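Local structure of CaaX farnesyltransferase alpha subunit Ram2 (Aspergillus fumigatus, 4L9P) at residues Ser243-Ser248 with Ser263-Val268; Tyr247-Ile252 with Ser277-Phe282; Ala26-Ile31 with Thr57-Ala62; Pro51-Ala56 with Ile81-Ala86; Lys103-Glu108 with Ala137-Leu142. The protein is the alpha subunit of a fungal protein farnesyltransferase, which together with its beta subunit probably transfers isoprenoid groups to the cysteine of CaaX-box proteins. The protein carries 1 engineered substitution. All coordinates share one frame; numbering follows the deposited sequence. Where two conformers were deposited one is given.

Contact 1 of 5, residues Ser243-Ser248 with Ser263-Val268; sequences SELQYS and SYARGV
Tyr-264 and Glu-244 meet at one flank of two neighbouring antiparallel helices: the phenol OH donates to Glu-244 OE1 at 2.6 Å, coming in from above the carboxylate plane, 39° out of it. The tyrosine gets there with CG anti to its backbone N (chi1 -180°), while the bend at chi2 turns CD of the glutamate toward the phenol. Arg-203 and Arg-207 of helix 197-208 form salt bridges with OE1 and OE2 of the same carboxylate, which should favour its charged form. Next to this, Ser-248 OG sits in the plane of the Tyr-264 ring at its edge, 3.3 Å from CD2. That hydroxyl donates to Glu-244 O at 2.9 Å, and Ser-248 N reaches the same oxygen from the opposite face of the carbonyl. Beside this polar group the contact is apolar and close: Leu-245 CD2 lies 3.8 Å from Val-268 CG1 as the two side chains slide past each other, and 4.2 Å from Ala-265 CB. The outer flanks contrast with this: Ser-243 and Gln-246 lie on the solvent side of their helix, and Arg-266, with CB directed away from the other helix, forms a salt bridge with Asp-312. The axes of 243-248 and 263-268 run antiparallel at 164° and approach to 9.7 Å; helices 238-254 and 259-272 thus form an antiparallel hairpin, as in the alpha-alpha repeats of prenyltransferase alpha subunits.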
# COMPACT_ATOMS: atom_id res chain seq x y z
N SER A 243 17.24 -18.45 22.24
CA SER A 243 15.88 -18.84 22.58
C SER A 243 14.92 -18.56 21.41
O SER A 243 14.06 -19.38 21.06
CB SER A 243 15.45 -18.04 23.83
OG SER A 243 14.08 -18.27 24.15
N GLU A 244 15.06 -17.41 20.78
CA GLU A 244 14.15 -17.06 19.68
C GLU A 244 14.39 -17.91 18.44
O GLU A 244 13.46 -18.24 17.71
CB GLU A 244 14.33 -15.58 19.36
CG GLU A 244 13.70 -14.71 20.44
CD GLU A 244 12.19 -14.90 20.53
OE1 GLU A 244 11.53 -14.82 19.46
OE2 GLU A 244 11.66 -15.09 21.66
N LEU A 245 15.66 -18.25 18.21
CA LEU A 245 15.95 -19.17 17.11
C LEU A 245 15.41 -20.58 17.38
O LEU A 245 14.89 -21.25 16.46
CB LEU A 245 17.46 -19.17 16.81
CG LEU A 245 18.03 -17.87 16.27
CD1 LEU A 245 19.53 -17.98 16.23
CD2 LEU A 245 17.46 -17.55 14.86
N GLN A 246 15.53 -21.04 18.63
CA GLN A 246 14.98 -22.35 18.93
C GLN A 246 13.47 -22.35 18.78
O GLN A 246 12.87 -23.32 18.24
CB GLN A 246 15.37 -22.75 20.38
CG GLN A 246 14.87 -24.10 20.81
CD GLN A 246 15.43 -24.46 22.19
OE1 GLN A 246 14.87 -24.08 23.23
NE2 GLN A 246 16.55 -25.19 22.21
N TYR A 247 12.82 -21.26 19.22
CA TYR A 247 11.37 -21.15 19.08
C TYR A 247 10.98 -21.23 17.59
O TYR A 247 10.03 -21.96 17.17
CB TYR A 247 10.87 -19.84 19.69
CG TYR A 247 9.39 -19.60 19.50
CD1 TYR A 247 8.45 -20.15 20.40
CD2 TYR A 247 8.92 -18.81 18.45
CE1 TYR A 247 7.11 -19.93 20.25
CE2 TYR A 247 7.58 -18.60 18.26
CZ TYR A 247 6.68 -19.15 19.15
OH TYR A 247 5.35 -18.89 18.98
N SER A 248 11.70 -20.50 16.79
CA SER A 248 11.45 -20.49 15.33
C SER A 248 11.59 -21.89 14.73
O SER A 248 10.73 -22.26 13.90
CB SER A 248 12.41 -19.52 14.64
OG SER A 248 12.20 -18.22 15.14
N SER A 263 11.31 -16.22 7.70
CA SER A 263 11.62 -14.79 7.57
C SER A 263 11.96 -14.21 8.95
O SER A 263 12.86 -13.39 9.07
CB SER A 263 10.45 -14.05 6.96
OG SER A 263 10.20 -14.57 5.64
N TYR A 264 11.24 -14.62 9.98
CA TYR A 264 11.52 -14.12 11.33
C TYR A 264 12.96 -14.53 11.72
O TYR A 264 13.75 -13.70 12.20
CB TYR A 264 10.50 -14.71 12.29
CG TYR A 264 10.68 -14.27 13.71
CD1 TYR A 264 10.23 -13.00 14.10
CD2 TYR A 264 11.32 -15.09 14.65
CE1 TYR A 264 10.41 -12.58 15.40
CE2 TYR A 264 11.51 -14.67 15.99
CZ TYR A 264 11.06 -13.41 16.35
OH TYR A 264 11.23 -12.94 17.64
N ALA A 265 13.34 -15.78 11.46
CA ALA A 265 14.70 -16.22 11.81
C ALA A 265 15.78 -15.46 11.05
O ALA A 265 16.81 -15.10 11.62
CB ALA A 265 14.88 -17.74 11.58
N ARG A 266 15.54 -15.19 9.77
CA ARG A 266 16.48 -14.32 9.04
C ARG A 266 16.60 -12.97 9.75
O ARG A 266 17.70 -12.43 9.87
CB ARG A 266 16.06 -14.11 7.60
CG ARG A 266 16.20 -15.36 6.76
CD ARG A 266 15.62 -15.19 5.41
NE ARG A 266 15.89 -16.28 4.46
CZ ARG A 266 16.91 -16.33 3.60
NH1 ARG A 266 17.84 -15.38 3.58
NH2 ARG A 266 17.00 -17.35 2.75
N GLY A 267 15.48 -12.41 10.18
CA GLY A 267 15.54 -11.14 10.87
C GLY A 267 16.28 -11.24 12.18
O GLY A 267 17.04 -10.33 12.55
N VAL A 268 16.08 -12.32 12.92
CA VAL A 268 16.82 -12.49 14.18
C VAL A 268 18.31 -12.59 13.95
O VAL A 268 19.10 -11.94 14.66
CB VAL A 268 16.34 -13.73 14.92
CG1 VAL A 268 17.22 -14.00 16.18
CG2 VAL A 268 14.85 -13.58 15.30

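Contact 2 of 5, residues Tyr247-Ile252 with Ser277-Phe282; sequences YSQSRI and SEWKDF
Gln-249 runs past Phe-282 and Trp-279, flat against the first and with NE2 reaching over a face of the second. Its amide lies almost parallel to the phenyl ring, the planes 6° apart, with CG over the ring centre at 3.7 Å from the centroid, a CH-pi contact. Against the indole the same amide is tilted by 59°: NE2 is offset toward the rim, 3.2 Å from Trp-279 NE1. The two nitrogens are both donors, so this approach is no hydrogen bond. Beyond CG the glutamine chain is extended (chi2 -169°), which carries CD on across the phenyl ring. Ile-252 meets the indole tip to tip, its CD1 3.6 Å from Trp-279 CZ3, and crosses Phe-282 with CG2 3.8 Å from CZ. Ser-248 touches the tryptophan differently again, through CB in the plane of the indole at its edge, 3.9 Å from CH2; its hydroxyl is bonded to Glu-244 O. Trp-309 of helix 304-317 stacks on the same tryptophan, and Phe-286 meets Phe-282 edge to face. The chemistry across helix 238-254 and the turn into helix 280-284 is therefore dispersion and pi contact: an amide held flat by aromatic surface, with NE2 over the indole face, where an N-H could interact with the indole pi cloud.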
# COMPACT_ATOMS: atom_id res chain seq x y z
N TYR A 247 12.82 -21.26 19.22
CA TYR A 247 11.37 -21.15 19.08
C TYR A 247 10.98 -21.23 17.59
O TYR A 247 10.03 -21.96 17.17
CB TYR A 247 10.87 -19.84 19.69
CG TYR A 247 9.39 -19.60 19.50
CD1 TYR A 247 8.45 -20.15 20.40
CD2 TYR A 247 8.92 -18.81 18.45
CE1 TYR A 247 7.11 -19.93 20.25
CE2 TYR A 247 7.58 -18.60 18.26
CZ TYR A 247 6.68 -19.15 19.15
OH TYR A 247 5.35 -18.89 18.98
N SER A 248 11.70 -20.50 16.79
CA SER A 248 11.45 -20.49 15.33
C SER A 248 11.59 -21.89 14.73
O SER A 248 10.73 -22.26 13.90
CB SER A 248 12.41 -19.52 14.64
OG SER A 248 12.20 -18.22 15.14
N GLN A 249 12.67 -22.63 15.09
CA GLN A 249 12.83 -23.98 14.56
C GLN A 249 11.64 -24.83 14.97
O GLN A 249 11.14 -25.60 14.18
CB GLN A 249 14.13 -24.62 15.02
CG GLN A 249 15.34 -23.95 14.41
CD GLN A 249 16.64 -24.73 14.65
OE1 GLN A 249 16.65 -25.68 15.44
NE2 GLN A 249 17.71 -24.36 13.96
N SER A 250 11.21 -24.73 16.23
CA SER A 250 10.09 -25.57 16.69
C SER A 250 8.81 -25.27 15.92
O SER A 250 8.03 -26.17 15.61
CB SER A 250 9.80 -25.32 18.15
OG SER A 250 10.85 -25.81 18.95
N ARG A 251 8.57 -24.00 15.61
CA ARG A 251 7.39 -23.67 14.83
C ARG A 251 7.53 -24.15 13.38
O ARG A 251 6.55 -24.62 12.79
CB ARG A 251 7.13 -22.17 14.86
CG ARG A 251 6.86 -21.59 16.25
CD ARG A 251 5.52 -22.06 16.91
NE ARG A 251 5.48 -23.39 17.36
CZ ARG A 251 6.08 -23.83 18.48
NH1 ARG A 251 6.84 -22.99 19.19
NH2 ARG A 251 5.97 -25.11 18.88
N ILE A 252 8.72 -23.99 12.79
CA ILE A 252 8.97 -24.47 11.40
C ILE A 252 8.64 -25.97 11.30
O ILE A 252 7.97 -26.41 10.35
CB ILE A 252 10.41 -24.20 10.99
CG1 ILE A 252 10.53 -22.67 10.71
CG2 ILE A 252 10.80 -25.03 9.74
CD1 ILE A 252 12.00 -22.22 10.60
N SER A 277 24.59 -19.41 8.03
CA SER A 277 25.16 -20.74 8.16
C SER A 277 24.91 -21.39 9.55
O SER A 277 25.07 -22.61 9.71
CB SER A 277 26.67 -20.73 7.81
OG SER A 277 27.33 -19.80 8.65
N GLU A 278 24.53 -20.59 10.56
CA GLU A 278 24.10 -21.21 11.81
C GLU A 278 23.00 -22.22 11.63
O GLU A 278 22.83 -23.08 12.48
CB GLU A 278 23.57 -20.18 12.81
CG GLU A 278 24.64 -19.35 13.39
CD GLU A 278 24.33 -18.85 14.80
OE1 GLU A 278 23.21 -19.08 15.40
OE2 GLU A 278 25.26 -18.19 15.28
N TRP A 279 22.20 -22.06 10.57
CA TRP A 279 21.11 -22.99 10.31
C TRP A 279 21.34 -23.92 9.12
O TRP A 279 20.41 -24.48 8.58
CB TRP A 279 19.80 -22.23 10.08
CG TRP A 279 19.12 -21.81 11.34
CD1 TRP A 279 19.64 -21.70 12.63
CD2 TRP A 279 17.74 -21.52 11.43
NE1 TRP A 279 18.62 -21.32 13.50
CE2 TRP A 279 17.45 -21.20 12.79
CE3 TRP A 279 16.71 -21.50 10.49
CZ2 TRP A 279 16.16 -20.85 13.22
CZ3 TRP A 279 15.44 -21.17 10.89
CH2 TRP A 279 15.15 -20.88 12.26
N LYS A 280 22.60 -24.12 8.74
CA LYS A 280 22.87 -24.90 7.54
C LYS A 280 22.34 -26.33 7.70
O LYS A 280 21.67 -26.83 6.83
CB LYS A 280 24.36 -24.89 7.23
CG LYS A 280 24.74 -25.55 5.90
CD LYS A 280 26.24 -25.51 5.71
CE LYS A 280 26.63 -26.37 4.53
NZ LYS A 280 28.10 -26.53 4.46
N ASP A 281 22.61 -26.95 8.84
CA ASP A 281 22.21 -28.33 9.00
C ASP A 281 20.70 -28.42 9.16
O ASP A 281 20.07 -29.35 8.65
CB ASP A 281 22.88 -28.89 10.23
CG ASP A 281 24.34 -29.16 10.02
OD1 ASP A 281 24.77 -29.33 8.85
OD2 ASP A 281 25.05 -29.24 11.04
N PHE A 282 20.10 -27.47 9.89
CA PHE A 282 18.66 -27.46 10.03
C PHE A 282 18.01 -27.36 8.63
O PHE A 282 17.08 -28.09 8.32
CB PHE A 282 18.23 -26.27 10.89
CG PHE A 282 16.74 -26.16 11.10
CD1 PHE A 282 16.10 -27.08 11.90
CD2 PHE A 282 16.01 -25.11 10.53
CE1 PHE A 282 14.76 -27.01 12.14
CE2 PHE A 282 14.63 -25.02 10.76
CZ PHE A 282 14.01 -25.97 11.59

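Contact 3 of 5, residues Ala26-Ile31 with Thr57-Ala62; sequences ASIKPI and TSYLRA. With EDO (1,2-ethanediol), chain G.
Arg-61 bends at chi3 (-79°), which puts NE within 2.9 Å of Ile-31 O; CG anti to its own carbonyl carbon starts the chain in that direction. The guanidinium grips this one oxygen side-on, NH2 adding a second bond at 3.1 Å, and the oxygen lies only 3° out of the guanidinium plane. A backbone bond from Ile-31 N to Ser-58 O, 3.0 Å long, ties the same loop residue to helix 51-65. One residue earlier Pro-30 lies side by side with Tyr-59, its CB over the ring face at 3.8 Å from the centroid, offset toward the rim. At the hydroxyl end of that ring, a water in its plane joins Tyr-59 OH to Ile-28 O. Ala-62 CB lies 3.2 Å from Lys-29 O and 3.9 Å from Ile-28 CD1. Arg-61 NH1 carries the contact onward, to His-194 O of the beta subunit and to an ethanediol molecule, probably from the crystallisation liquor, that also bonds to Thr-57 OG1. The cationic side chain thus satisfies a loop carbonyl and a carbonyl of the partner chain at once, coupling the N-terminal loop and helix 51-65 to the subunit interface.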
# COMPACT_ATOMS: atom_id res chain seq x y z
N ALA A 26 -32.58 24.48 18.05
CA ALA A 26 -33.16 25.69 17.48
C ALA A 26 -32.19 26.85 17.31
O ALA A 26 -32.37 27.61 16.38
CB ALA A 26 -34.39 26.15 18.36
N SER A 27 -31.20 27.00 18.19
CA SER A 27 -30.29 28.16 18.21
C SER A 27 -29.28 28.20 17.07
O SER A 27 -28.49 29.15 17.01
CB SER A 27 -29.58 28.34 19.58
OG SER A 27 -28.58 27.32 19.81
N ILE A 28 -29.29 27.19 16.18
CA ILE A 28 -28.31 27.16 15.08
C ILE A 28 -28.98 26.76 13.77
O ILE A 28 -29.87 25.95 13.76
CB ILE A 28 -27.09 26.29 15.46
CG1 ILE A 28 -25.90 26.63 14.56
CG2 ILE A 28 -27.44 24.81 15.44
CD1 ILE A 28 -24.59 25.91 15.00
N LYS A 29 -28.62 27.43 12.66
CA LYS A 29 -29.18 27.16 11.34
C LYS A 29 -28.24 26.23 10.57
O LYS A 29 -27.07 26.53 10.47
CB LYS A 29 -29.34 28.43 10.52
CG LYS A 29 -30.53 29.29 11.03
CD LYS A 29 -30.56 30.66 10.41
CE LYS A 29 -31.36 31.62 11.28
NZ LYS A 29 -31.43 32.99 10.67
N PRO A 30 -28.79 25.18 9.97
CA PRO A 30 -27.95 24.21 9.24
C PRO A 30 -27.44 24.84 7.96
O PRO A 30 -28.03 25.81 7.46
CB PRO A 30 -28.92 23.07 8.91
CG PRO A 30 -30.31 23.71 9.00
CD PRO A 30 -30.21 24.77 10.03
N ILE A 31 -26.32 24.33 7.46
CA ILE A 31 -25.77 24.74 6.18
C ILE A 31 -26.04 23.66 5.13
O ILE A 31 -25.50 22.55 5.23
CB ILE A 31 -24.26 24.98 6.26
CG1 ILE A 31 -23.93 26.12 7.22
CG2 ILE A 31 -23.66 25.23 4.84
CD1 ILE A 31 -22.42 26.28 7.35
N THR A 57 -25.77 15.96 8.45
CA THR A 57 -24.54 16.59 7.96
C THR A 57 -24.65 18.09 7.72
O THR A 57 -23.65 18.79 7.84
CB THR A 57 -24.01 15.86 6.67
OG1 THR A 57 -25.05 15.85 5.67
CG2 THR A 57 -23.54 14.42 6.99
N SER A 58 -25.86 18.59 7.39
CA SER A 58 -26.05 20.03 7.28
C SER A 58 -25.91 20.72 8.66
O SER A 58 -25.34 21.81 8.77
CB SER A 58 -27.39 20.32 6.59
OG SER A 58 -27.43 19.73 5.29
N TYR A 59 -26.38 20.06 9.71
CA TYR A 59 -26.14 20.58 11.07
C TYR A 59 -24.65 20.45 11.45
O TYR A 59 -24.09 21.32 12.12
CB TYR A 59 -27.05 19.87 12.13
CG TYR A 59 -28.41 20.53 12.17
CD1 TYR A 59 -29.42 20.16 11.30
CD2 TYR A 59 -28.61 21.62 12.98
CE1 TYR A 59 -30.68 20.82 11.30
CE2 TYR A 59 -29.84 22.29 12.96
CZ TYR A 59 -30.83 21.86 12.14
OH TYR A 59 -32.07 22.50 12.12
N LEU A 60 -23.97 19.38 10.99
CA LEU A 60 -22.56 19.25 11.30
C LEU A 60 -21.75 20.40 10.65
O LEU A 60 -20.83 20.98 11.28
CB LEU A 60 -22.04 17.87 10.81
CG LEU A 60 -20.58 17.66 11.27
CD1 LEU A 60 -20.48 17.48 12.78
CD2 LEU A 60 -19.91 16.47 10.53
N ARG A 61 -22.09 20.73 9.42
CA ARG A 61 -21.40 21.86 8.77
C ARG A 61 -21.55 23.13 9.63
O ARG A 61 -20.59 23.86 9.82
CB ARG A 61 -21.95 22.14 7.36
CG ARG A 61 -21.34 21.23 6.32
CD ARG A 61 -21.71 21.67 4.88
NE ARG A 61 -23.04 21.20 4.63
CZ ARG A 61 -23.38 20.02 4.12
NH1 ARG A 61 -22.49 19.14 3.63
NH2 ARG A 61 -24.66 19.76 4.05
N ALA A 62 -22.75 23.36 10.16
CA ALA A 62 -22.96 24.56 10.95
C ALA A 62 -22.19 24.55 12.26
O ALA A 62 -21.60 25.56 12.64
CB ALA A 62 -24.50 24.72 11.25
C1 EDO G . -23.84 15.38 2.66
O1 EDO G . -23.67 16.63 3.33
C2 EDO G . -22.52 14.88 2.13
O2 EDO G . -21.52 14.80 3.17
O HOH W 1 -32.38 24.52 13.86

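Contact 4 of 5, residues Pro51-Ala56 with Ile81-Ala86; sequences PEYLEA and ISMNPA
Glu-52 opens the contact lightly, its CB 4.2 Å from Met-83 SD. Tyr-53 follows as the main partner from this helix. Its CG is anti to the backbone N (chi1 -174°), which sends the ring off toward the end of helix 71-83, and there CD1 packs 3.9 Å from Met-83 CB. The sulfur lies 5.4 Å from the ring centroid, 89° off the normal, an edge-on Met-aromatic contact. At the tip, Asn-84 ND2 donates to Tyr-53 OH at 3.1 Å; the bond is nearly straight (168°) and the hydroxyl sits in the amide plane. The same hydroxyl is also hydrogen-bonded to Asp-148 of the beta subunit, so it ties the two chains together. One helical turn on, Ala-56 CB receives Met-83 CE at 3.7 Å, brought back by the bend at chi3. Asn-84 leaves its helix in an extended conformation, and its OD1 accepts from Ala-86 N at 3.0 Å. This Asx turn shapes the link from helix 71-83 to helix 88-100, within a prenyltransferase alpha-subunit repeat, an alpha-alpha unit, and against the beta subunit.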
# COMPACT_ATOMS: atom_id res chain seq x y z
N PRO A 51 -32.56 11.32 3.56
CA PRO A 51 -32.93 12.57 4.24
C PRO A 51 -32.27 12.70 5.63
O PRO A 51 -31.82 13.81 5.99
CB PRO A 51 -34.46 12.51 4.33
CG PRO A 51 -34.83 11.12 3.85
CD PRO A 51 -33.72 10.54 3.10
N GLU A 52 -32.15 11.61 6.38
CA GLU A 52 -31.58 11.70 7.73
C GLU A 52 -30.11 12.12 7.67
O GLU A 52 -29.64 12.92 8.49
CB GLU A 52 -31.68 10.35 8.46
CG GLU A 52 -33.10 9.92 8.75
CD GLU A 52 -33.80 9.22 7.58
OE1 GLU A 52 -33.29 9.18 6.43
OE2 GLU A 52 -34.90 8.70 7.85
N TYR A 53 -29.37 11.56 6.71
CA TYR A 53 -27.96 11.87 6.59
C TYR A 53 -27.77 13.29 6.04
O TYR A 53 -26.88 14.01 6.49
CB TYR A 53 -27.29 10.82 5.69
CG TYR A 53 -25.77 10.94 5.58
CD1 TYR A 53 -24.94 10.47 6.61
CD2 TYR A 53 -25.17 11.55 4.48
CE1 TYR A 53 -23.57 10.53 6.54
CE2 TYR A 53 -23.76 11.60 4.36
CZ TYR A 53 -22.99 11.11 5.39
OH TYR A 53 -21.64 11.14 5.25
N LEU A 54 -28.59 13.70 5.06
CA LEU A 54 -28.51 15.08 4.57
C LEU A 54 -28.74 16.06 5.72
O LEU A 54 -27.98 17.03 5.89
CB LEU A 54 -29.56 15.37 3.46
CG LEU A 54 -29.34 14.83 2.06
CD1 LEU A 54 -30.63 15.08 1.24
CD2 LEU A 54 -28.10 15.56 1.50
N GLU A 55 -29.75 15.80 6.55
CA GLU A 55 -30.06 16.75 7.61
C GLU A 55 -28.93 16.78 8.65
O GLU A 55 -28.42 17.87 9.01
CB GLU A 55 -31.38 16.41 8.31
CG GLU A 55 -31.66 17.50 9.35
CD GLU A 55 -32.85 17.28 10.20
OE1 GLU A 55 -33.00 16.21 10.83
OE2 GLU A 55 -33.63 18.22 10.27
N ALA A 56 -28.49 15.60 9.10
CA ALA A 56 -27.46 15.54 10.14
C ALA A 56 -26.19 16.26 9.67
O ALA A 56 -25.56 17.03 10.41
CB ALA A 56 -27.17 14.07 10.56
N ILE A 81 -21.71 9.15 12.87
CA ILE A 81 -20.90 7.91 12.89
C ILE A 81 -21.75 6.65 12.78
O ILE A 81 -21.31 5.69 12.09
CB ILE A 81 -19.96 7.89 14.15
CG1 ILE A 81 -18.84 8.90 13.92
CG2 ILE A 81 -19.40 6.46 14.42
CD1 ILE A 81 -18.04 9.27 15.21
N SER A 82 -22.93 6.66 13.40
CA SER A 82 -23.83 5.49 13.27
C SER A 82 -24.28 5.30 11.82
O SER A 82 -24.51 4.17 11.39
CB SER A 82 -25.05 5.62 14.21
OG SER A 82 -26.08 6.45 13.68
N MET A 83 -24.40 6.38 11.06
CA MET A 83 -24.79 6.28 9.64
C MET A 83 -23.63 6.02 8.71
O MET A 83 -23.78 5.32 7.70
CB MET A 83 -25.53 7.55 9.19
CG MET A 83 -26.94 7.64 9.83
SD MET A 83 -27.78 9.14 9.27
CE MET A 83 -27.04 10.34 10.32
N ASN A 84 -22.46 6.56 9.04
CA ASN A 84 -21.27 6.48 8.17
C ASN A 84 -20.00 6.56 9.01
O ASN A 84 -19.48 7.65 9.27
CB ASN A 84 -21.28 7.59 7.15
CG ASN A 84 -20.07 7.56 6.25
OD1 ASN A 84 -19.27 6.59 6.28
ND2 ASN A 84 -19.88 8.63 5.46
N PRO A 85 -19.52 5.41 9.47
CA PRO A 85 -18.34 5.44 10.34
C PRO A 85 -17.06 5.73 9.53
O PRO A 85 -16.02 5.91 10.14
CB PRO A 85 -18.27 4.00 10.90
CG PRO A 85 -18.92 3.18 9.89
CD PRO A 85 -20.07 4.05 9.34
N ALA A 86 -17.15 5.83 8.22
CA ALA A 86 -15.98 6.21 7.41
C ALA A 86 -15.95 7.72 7.08
O ALA A 86 -15.27 8.16 6.16
CB ALA A 86 -15.93 5.37 6.12

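Contact 5 of 5, residues Lys103-Glu108 with Ala137-Leu142; sequences KDLNEE and AHFPTL
Leu-105 and His-138 meet by CH-pi contact: CD1 of the leucine sits over the centre of the imidazole face, 3.6 Å from the centroid and 11° off the normal. Leu-105 CG is anti to the carbonyl carbon (chi1 -60°), and from there CG itself comes within 3.6 Å of His-138 CD2. CB of the same leucine packs on Phe-139, 3.7 Å from CZ, while Leu-105 O approaches the phenyl edge in its plane. Polar atoms join in at the rim. Asn-106 OD1 comes to 3.4 Å from Phe-139 CE1, its amide plane turned 73° from the ring, and a water donates both to this oxygen (3.0 Å) and to His-138 O (2.7 Å). His-138 ND1 itself is bonded to Ser-135. Within the first segment Asp-104 caps helix 105-118: OD1 accepts from Glu-107 N at 3.0 Å, and more weakly from Asn-106 N. Leu-98 and Phe-99 of helix 88-100 and Leu-132 of helix 123-133 also cover Leu-105. Between the two segments themselves, then, cohesion comes from aliphatic groups on aromatic rings, with one water supplying the polar bridge at the exposed border.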
# COMPACT_ATOMS: atom_id res chain seq x y z
N LYS A 103 -14.64 15.48 28.71
CA LYS A 103 -15.50 14.30 28.86
C LYS A 103 -14.71 13.12 29.46
O LYS A 103 -13.47 13.01 29.32
CB LYS A 103 -15.99 13.87 27.46
CG LYS A 103 -16.86 14.95 26.78
CD LYS A 103 -18.15 15.30 27.65
CE LYS A 103 -19.06 14.05 27.82
NZ LYS A 103 -20.24 14.31 28.74
N ASP A 104 -15.44 12.19 30.05
CA ASP A 104 -14.85 10.98 30.64
C ASP A 104 -14.44 10.06 29.47
O ASP A 104 -15.28 9.54 28.72
CB ASP A 104 -15.96 10.29 31.48
CG ASP A 104 -15.48 9.04 32.22
OD1 ASP A 104 -14.70 8.24 31.67
OD2 ASP A 104 -15.88 8.85 33.40
N LEU A 105 -13.14 9.86 29.32
CA LEU A 105 -12.69 9.06 28.17
C LEU A 105 -12.75 7.58 28.46
O LEU A 105 -12.69 6.80 27.47
CB LEU A 105 -11.27 9.48 27.78
CG LEU A 105 -11.11 10.97 27.37
CD1 LEU A 105 -9.72 11.23 26.82
CD2 LEU A 105 -12.19 11.45 26.39
N ASN A 106 -12.90 7.15 29.71
CA ASN A 106 -13.22 5.75 29.95
C ASN A 106 -14.54 5.42 29.32
O ASN A 106 -14.70 4.34 28.69
CB ASN A 106 -13.31 5.42 31.46
CG ASN A 106 -12.00 5.55 32.16
OD1 ASN A 106 -10.95 5.21 31.61
ND2 ASN A 106 -12.04 6.05 33.41
N GLU A 107 -15.52 6.31 29.49
CA GLU A 107 -16.83 6.09 28.88
C GLU A 107 -16.76 6.18 27.35
O GLU A 107 -17.43 5.40 26.64
CB GLU A 107 -17.87 7.08 29.43
CG GLU A 107 -18.22 6.73 30.85
CD GLU A 107 -19.17 7.70 31.48
OE1 GLU A 107 -19.50 8.74 30.83
OE2 GLU A 107 -19.59 7.42 32.65
N GLU A 108 -15.92 7.06 26.82
CA GLU A 108 -15.72 7.12 25.38
C GLU A 108 -15.13 5.81 24.87
O GLU A 108 -15.58 5.34 23.78
CB GLU A 108 -14.84 8.32 24.98
CG GLU A 108 -14.52 8.38 23.47
CD GLU A 108 -15.68 8.75 22.52
OE1 GLU A 108 -16.85 8.89 22.96
OE2 GLU A 108 -15.42 8.88 21.28
N ALA A 137 -3.07 12.04 31.04
CA ALA A 137 -3.89 12.58 32.13
C ALA A 137 -5.08 11.65 32.34
O ALA A 137 -5.50 11.41 33.49
CB ALA A 137 -4.35 13.95 31.76
N HIS A 138 -5.56 10.99 31.27
CA HIS A 138 -6.73 10.13 31.40
C HIS A 138 -6.36 8.64 31.54
O HIS A 138 -7.10 7.85 32.16
CB HIS A 138 -7.61 10.28 30.15
CG HIS A 138 -8.24 11.63 30.02
ND1 HIS A 138 -7.57 12.71 29.46
CD2 HIS A 138 -9.45 12.09 30.40
CE1 HIS A 138 -8.37 13.77 29.49
NE2 HIS A 138 -9.50 13.42 30.08
N PHE A 139 -5.28 8.23 30.88
CA PHE A 139 -4.85 6.84 30.88
C PHE A 139 -3.39 6.78 31.26
O PHE A 139 -2.51 6.58 30.43
CB PHE A 139 -5.03 6.26 29.46
CG PHE A 139 -6.44 6.38 28.96
CD1 PHE A 139 -7.43 5.49 29.44
CD2 PHE A 139 -6.79 7.36 28.05
CE1 PHE A 139 -8.75 5.56 29.01
CE2 PHE A 139 -8.13 7.45 27.58
CZ PHE A 139 -9.12 6.54 28.05
N PRO A 140 -3.10 6.92 32.56
CA PRO A 140 -1.68 7.00 32.92
C PRO A 140 -0.96 5.68 32.74
O PRO A 140 0.26 5.66 32.52
CB PRO A 140 -1.69 7.43 34.40
CG PRO A 140 -3.11 7.09 34.91
CD PRO A 140 -4.02 7.26 33.68
N THR A 141 -1.72 4.59 32.83
CA THR A 141 -1.14 3.26 32.65
C THR A 141 -2.10 2.45 31.78
O THR A 141 -3.25 2.85 31.55
CB THR A 141 -0.96 2.51 33.98
OG1 THR A 141 -2.22 2.42 34.68
CG2 THR A 141 0.14 3.17 34.83
N LEU A 142 -1.60 1.31 31.33
CA LEU A 142 -2.37 0.42 30.46
C LEU A 142 -3.70 0.07 31.17
O LEU A 142 -3.70 -0.51 32.29
CB LEU A 142 -1.54 -0.87 30.30
CG LEU A 142 -2.25 -1.95 29.50
CD1 LEU A 142 -2.54 -1.55 28.04
CD2 LEU A 142 -1.44 -3.24 29.54
O HOH W 2 -8.36 5.56 33.00

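How the contacts relate
Contacts 3, 4 and 5 belong to the N-terminal part of the chain, contacts 1 and 2 to the C-terminal part, and contacts 1 and 3 lie on opposite sides of the chain's centre, about 57 Å apart between centres. Contacts 3 and 4 share helix 51-65, interleave along the chain and have centres 14 Å apart; both reach the beta subunit. Contact 5 follows, about 27 Å from contact 4, centre to centre. Contacts 1 and 2 share helix 238-254, with Tyr-247 and Ser-248 in common, and touch where Ala-265 CB meets Trp-279 CH2 at 3.2 Å. Successive helices packed locally thus build an extended all-helical chain, and contacts 3 and 4 place its first helices against the beta subunit.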